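PDB 1TED: pks18 from Mycobacterium tuberculosis, which probably extends medium- and long-chain aliphatic acyl-CoA starters with malonyl-CoA to make tri- and tetraketide alpha-pyrones, working as a homodimeric type III polyketide synthase. Local coordinates for residues S287-V292 against E321-S326; G245-R250 against F388-R393. One frame throughout, in Å; residues are numbered along the deposited sequence.

The chain first reaches interaction 2 at residues 245-250, where strand 247-256 begins in the large mixed sheet beside strand 32-41. It then passes into helix 281-299, which supplies residues 287-292, and helix 317-327 returns residues 321-326 to close the short loop of interaction 1. Interaction 2 closes far later, when strand 382-390 brings residues 388-393, the C terminus, back against 245-250. Interaction 1 is therefore nested inside the larger loop. The two do not touch; their nearest atoms are about 12 Å apart. Strand 370-378 relates them, pairing with strand 382-390 and packing against side chains of interaction 1. A shorter-range helix contact and a long-range strand pairing thus both attach to the same mixed sheet of the thiolase fold.

Interaction 1: S287-V292 against E321-S326; sequences SGVAPV and EQSVRS
Ser326 pushes its hydroxyl into the backbone of the helix carrying Val289 and Ala290, making the single hydrogen bond between the two segments in this helix-helix packing within the C-terminal half of a thiolase fold. The short helical segments 287-292 and 321-326 approach to 8.0 Å between axes and cross at -43°. With OG anti to its own backbone N (chi1 -172°), Ser326 directs the hydroxyl at the neighbouring helix. There Ala290 N donates to Ser326 OG over 2.8 Å, in a nearly straight bond of 165°. The same hydroxyl donates onward to Phe286 O. It thus bridges an amide and a carbonyl four residues apart, the groups that an alpha-helical turn pairs with each other, just before the kink at Pro291, whose nitrogen has no hydrogen to offer.

Packing is tight around this bridge. Ala290 CB sits only 3.1 Å from Ser326 O, and Val289 CB lies 3.3 Å from Ser326 OG. Toward the sheet the fit relaxes: Val289 CG2 comes no nearer than 4.2 Å to Ser323 OG, a hydroxyl tied back to Ile319 O. Val289 and Ser323 both rest on Phe375 and Phe377 of strand 370-378, which joins the helix pair to the central sheet. The side chain of Ser323 is about 11 Å from that of Cys175, the nucleophile inferred from relatives.

The solvent side is looser. Ser287 turns its CB away from the partner helix and bonds through OG to Gly283 O. Exposed Arg325 makes a cation-pi contact with Phe286 while holding Gln322 one turn back on its own helix. Its NE reaches Gln322 OE1 at 3.0 Å, and its NH2 meets Gln322 OE1 at 2.7 Å, the two donors arriving from opposite faces of the amide plane.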
loop_
_atom_site.group_PDB
_atom_site.type_symbol
_atom_site.label_atom_id
_atom_site.label_comp_id
_atom_site.label_asym_id
_atom_site.label_seq_id
_atom_site.Cartn_x
_atom_site.Cartn_y
_atom_site.Cartn_z
ATOM N N SER A 287 5.899 14.399 -23.358
ATOM C CA SER A 287 5.834 15.764 -22.871
ATOM C C SER A 287 5.949 15.872 -21.357
ATOM O O SER A 287 6.094 16.976 -20.814
ATOM C CB SER A 287 4.545 16.437 -23.358
ATOM O OG SER A 287 3.407 15.778 -22.856
ATOM N N GLY A 288 5.917 14.730 -20.678
ATOM C CA GLY A 288 6.020 14.749 -19.233
ATOM C C GLY A 288 7.413 14.489 -18.695
ATOM O O GLY A 288 7.794 15.054 -17.671
ATOM N N VAL A 289 8.183 13.649 -19.380
ATOM C CA VAL A 289 9.522 13.305 -18.918
ATOM C C VAL A 289 10.510 14.473 -18.852
ATOM O O VAL A 289 10.927 14.870 -17.765
ATOM C CB VAL A 289 10.110 12.150 -19.772
ATOM C CG1 VAL A 289 11.527 11.817 -19.331
ATOM C CG2 VAL A 289 9.232 10.921 -19.627
ATOM N N ALA A 290 10.879 15.033 -19.995
ATOM C CA ALA A 290 11.832 16.144 -20.023
ATOM C C ALA A 290 11.678 17.222 -18.935
ATOM O O ALA A 290 12.618 17.506 -18.208
ATOM C CB ALA A 290 11.822 16.795 -21.399
ATOM N N PRO A 291 10.493 17.840 -18.811
ATOM C CA PRO A 291 10.355 18.871 -17.777
ATOM C C PRO A 291 10.623 18.426 -16.333
ATOM O O PRO A 291 11.286 19.140 -15.577
ATOM C CB PRO A 291 8.936 19.401 -18.001
ATOM C CG PRO A 291 8.228 18.255 -18.636
ATOM C CD PRO A 291 9.245 17.681 -19.574
ATOM N N VAL A 292 10.135 17.247 -15.951
ATOM C CA VAL A 292 10.367 16.754 -14.595
ATOM C C VAL A 292 11.842 16.390 -14.375
ATOM O O VAL A 292 12.448 16.786 -13.374
ATOM C CB VAL A 292 9.528 15.506 -14.293
ATOM C CG1 VAL A 292 9.509 15.259 -12.805
ATOM C CG2 VAL A 292 8.130 15.682 -14.826
ATOM N N GLU A 321 10.806 4.414 -26.096
ATOM C CA GLU A 321 10.851 5.272 -27.281
ATOM C C GLU A 321 10.646 6.757 -26.966
ATOM O O GLU A 321 11.507 7.596 -27.249
ATOM C CB GLU A 321 9.736 4.807 -28.209
ATOM C CG GLU A 321 9.874 5.096 -29.651
ATOM C CD GLU A 321 8.913 4.240 -30.439
ATOM O OE1 GLU A 321 7.696 4.309 -30.170
ATOM O OE2 GLU A 321 9.371 3.484 -31.316
ATOM N N GLN A 322 9.490 7.070 -26.386
ATOM C CA GLN A 322 9.135 8.443 -26.047
ATOM C C GLN A 322 9.935 9.015 -24.890
ATOM O O GLN A 322 10.165 10.228 -24.835
ATOM C CB GLN A 322 7.636 8.547 -25.757
ATOM C CG GLN A 322 6.748 8.251 -26.970
ATOM C CD GLN A 322 7.145 9.065 -28.207
ATOM O OE1 GLN A 322 7.478 10.247 -28.108
ATOM N NE2 GLN A 322 7.097 8.432 -29.376
ATOM N N SER A 323 10.365 8.158 -23.968
ATOM C CA SER A 323 11.159 8.635 -22.839
ATOM C C SER A 323 12.480 9.165 -23.380
ATOM O O SER A 323 12.943 10.227 -22.969
ATOM C CB SER A 323 11.424 7.506 -21.828
ATOM O OG SER A 323 10.240 7.173 -21.117
ATOM N N VAL A 324 13.076 8.427 -24.312
ATOM C CA VAL A 324 14.344 8.840 -24.903
ATOM C C VAL A 324 14.206 10.106 -25.767
ATOM O O VAL A 324 15.077 10.991 -25.734
ATOM C CB VAL A 324 14.956 7.692 -25.750
ATOM C CG1 VAL A 324 16.119 8.207 -26.580
ATOM C CG2 VAL A 324 15.439 6.575 -24.831
ATOM N N ARG A 325 13.122 10.203 -26.533
ATOM C CA ARG A 325 12.931 11.380 -27.372
ATOM C C ARG A 325 12.732 12.612 -26.487
ATOM O O ARG A 325 13.336 13.665 -26.718
ATOM C CB ARG A 325 11.730 11.195 -28.312
ATOM C CG ARG A 325 11.588 12.315 -29.334
ATOM C CD ARG A 325 10.584 11.975 -30.415
ATOM N NE ARG A 325 9.235 11.830 -29.885
ATOM C CZ ARG A 325 8.300 12.772 -29.940
ATOM N NH1 ARG A 325 8.567 13.942 -30.513
ATOM N NH2 ARG A 325 7.096 12.538 -29.426
ATOM N N SER A 326 11.900 12.454 -25.460
ATOM C CA SER A 326 11.602 13.528 -24.521
ATOM C C SER A 326 12.900 14.121 -23.972
ATOM O O SER A 326 13.042 15.338 -23.869
ATOM C CB SER A 326 10.735 12.987 -23.370
ATOM O OG SER A 326 10.265 14.023 -22.517
#

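Interaction 2: G245-R250 against F388-R393; sequences GKVVVR and FDIIRR
Arg250 and Asp389 form a salt bridge at one end of an antiparallel strand pairing, with Arg250 NH1 2.9 Å from Asp389 OD1. The oxygen is met on its syn side but 35° out of the carboxylate plane, and the two flat groups are turned 67° apart. A bend at chi3 (54°) turns NE aside, while Arg250 CD lies 3.3 Å from Asp389 CG. Thr371 OG1 also bonds to OD1, giving the aspartate a second anchor.

Behind the bridge runs the backbone ladder. Val248 and Asp389 are a hydrogen-bonded pair, with Val248 N to Asp389 O at 2.8 Å and Asp389 N to Val248 O at 3.0 Å. Beyond the regular strand, Ile391 N bonds to Lys246 O, and Gly245 N reaches Ile391 O at 2.7 Å.

On the face opposite the salt bridge, Val247 CG2 lies beside Ile390 CG1 at 4.1 Å, and Val247 CG1 meets Phe388 CD1 obliquely. Leu356, Val360 and Met359 of helix 349-361 cover this apolar face. Strand 32-41 flanks Val247 and Val249, while strand 370-378 bonds to Phe388 and Ile390, placing the pair inside the mixed sheet.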
loop_
_atom_site.group_PDB
_atom_site.type_symbol
_atom_site.label_atom_id
_atom_site.label_comp_id
_atom_site.label_asym_id
_atom_site.label_seq_id
_atom_site.Cartn_x
_atom_site.Cartn_y
_atom_site.Cartn_z
ATOM N N GLY A 245 29.936 -1.198 -6.451
ATOM C CA GLY A 245 28.659 -1.872 -6.567
ATOM C C GLY A 245 27.560 -1.209 -5.755
ATOM O O GLY A 245 26.386 -1.367 -6.074
ATOM N N LYS A 246 27.929 -0.475 -4.709
ATOM C CA LYS A 246 26.937 0.200 -3.877
ATOM C C LYS A 246 26.247 1.304 -4.679
ATOM O O LYS A 246 26.866 1.963 -5.522
ATOM C CB LYS A 246 27.581 0.781 -2.608
ATOM C CG LYS A 246 27.331 -0.049 -1.337
ATOM C CD LYS A 246 28.149 -1.335 -1.324
ATOM C CE LYS A 246 27.435 -2.504 -0.617
ATOM N NZ LYS A 246 27.071 -2.258 0.815
ATOM N N VAL A 247 24.958 1.498 -4.418
ATOM C CA VAL A 247 24.183 2.500 -5.139
ATOM C C VAL A 247 23.628 3.543 -4.185
ATOM O O VAL A 247 22.830 3.218 -3.309
ATOM C CB VAL A 247 23.001 1.844 -5.884
ATOM C CG1 VAL A 247 22.189 2.895 -6.607
ATOM C CG2 VAL A 247 23.512 0.814 -6.862
ATOM N N VAL A 248 24.045 4.795 -4.357
ATOM C CA VAL A 248 23.567 5.882 -3.504
ATOM C C VAL A 248 22.272 6.500 -4.055
ATOM O O VAL A 248 22.210 6.896 -5.225
ATOM C CB VAL A 248 24.634 7.012 -3.375
ATOM C CG1 VAL A 248 24.127 8.114 -2.445
ATOM C CG2 VAL A 248 25.937 6.448 -2.851
ATOM N N VAL A 249 21.237 6.564 -3.223
ATOM C CA VAL A 249 19.978 7.170 -3.643
ATOM C C VAL A 249 20.078 8.644 -3.252
ATOM O O VAL A 249 19.761 9.043 -2.131
ATOM C CB VAL A 249 18.752 6.498 -2.961
ATOM C CG1 VAL A 249 17.464 7.128 -3.462
ATOM C CG2 VAL A 249 18.734 5.004 -3.277
ATOM N N ARG A 250 20.541 9.442 -4.206
ATOM C CA ARG A 250 20.753 10.867 -4.019
ATOM C C ARG A 250 19.505 11.731 -3.901
ATOM O O ARG A 250 19.450 12.623 -3.049
ATOM C CB ARG A 250 21.633 11.386 -5.157
ATOM C CG ARG A 250 22.956 10.624 -5.284
ATOM C CD ARG A 250 23.744 11.052 -6.510
ATOM N NE ARG A 250 23.947 12.494 -6.535
ATOM C CZ ARG A 250 24.674 13.133 -7.444
ATOM N NH1 ARG A 250 25.281 12.459 -8.417
ATOM N NH2 ARG A 250 24.795 14.452 -7.374
ATOM N N PHE A 388 20.695 8.823 -8.943
ATOM C CA PHE A 388 21.530 7.908 -8.181
ATOM C C PHE A 388 22.975 7.823 -8.645
ATOM O O PHE A 388 23.317 8.248 -9.748
ATOM C CB PHE A 388 20.895 6.509 -8.192
ATOM C CG PHE A 388 20.876 5.856 -9.547
ATOM C CD1 PHE A 388 21.990 5.163 -10.019
ATOM C CD2 PHE A 388 19.749 5.946 -10.363
ATOM C CE1 PHE A 388 21.981 4.566 -11.289
ATOM C CE2 PHE A 388 19.731 5.353 -11.631
ATOM C CZ PHE A 388 20.849 4.662 -12.093
ATOM N N ASP A 389 23.816 7.270 -7.778
ATOM C CA ASP A 389 25.240 7.078 -8.043
ATOM C C ASP A 389 25.640 5.607 -7.843
ATOM O O ASP A 389 25.285 4.996 -6.836
ATOM C CB ASP A 389 26.083 7.937 -7.090
ATOM C CG ASP A 389 26.376 9.320 -7.640
ATOM O OD1 ASP A 389 25.861 9.670 -8.725
ATOM O OD2 ASP A 389 27.131 10.063 -6.978
ATOM N N ILE A 390 26.351 5.037 -8.810
ATOM C CA ILE A 390 26.839 3.668 -8.686
ATOM C C ILE A 390 28.356 3.776 -8.509
ATOM O O ILE A 390 29.064 4.315 -9.369
ATOM C CB ILE A 390 26.555 2.804 -9.941
ATOM C CG1 ILE A 390 25.047 2.642 -10.163
ATOM C CG2 ILE A 390 27.178 1.413 -9.760
ATOM C CD1 ILE A 390 24.708 1.877 -11.439
ATOM N N ILE A 391 28.860 3.275 -7.390
ATOM C CA ILE A 391 30.286 3.342 -7.146
ATOM C C ILE A 391 31.028 2.255 -7.923
ATOM O O ILE A 391 30.737 1.059 -7.791
ATOM C CB ILE A 391 30.587 3.236 -5.639
ATOM C CG1 ILE A 391 29.845 4.359 -4.905
ATOM C CG2 ILE A 391 32.087 3.320 -5.399
ATOM C CD1 ILE A 391 30.287 4.584 -3.503
ATOM N N ARG A 392 31.967 2.682 -8.760
ATOM C CA ARG A 392 32.743 1.745 -9.558
ATOM C C ARG A 392 34.021 1.385 -8.812
ATOM O O ARG A 392 34.438 0.229 -8.815
ATOM C CB ARG A 392 33.067 2.358 -10.921
ATOM C CG ARG A 392 31.835 2.828 -11.682
ATOM C CD ARG A 392 30.807 1.715 -11.849
ATOM N NE ARG A 392 29.716 2.130 -12.731
ATOM C CZ ARG A 392 28.730 1.336 -13.142
ATOM N NH1 ARG A 392 28.680 0.067 -12.750
ATOM N NH2 ARG A 392 27.808 1.810 -13.966
ATOM N N ARG A 393 34.631 2.383 -8.175
ATOM C CA ARG A 393 35.844 2.189 -7.390
ATOM C C ARG A 393 36.051 3.343 -6.407
ATOM O O ARG A 393 35.477 4.425 -6.659
ATOM C CB ARG A 393 37.066 2.052 -8.308
ATOM C CG ARG A 393 37.234 3.160 -9.311
ATOM C CD ARG A 393 38.547 3.007 -10.073
ATOM N NE ARG A 393 38.917 4.266 -10.713
ATOM C CZ ARG A 393 38.409 4.704 -11.858
ATOM N NH1 ARG A 393 37.514 3.979 -12.513
ATOM N NH2 ARG A 393 38.773 5.889 -12.323
ATOM O OXT ARG A 393 36.782 3.158 -5.401
#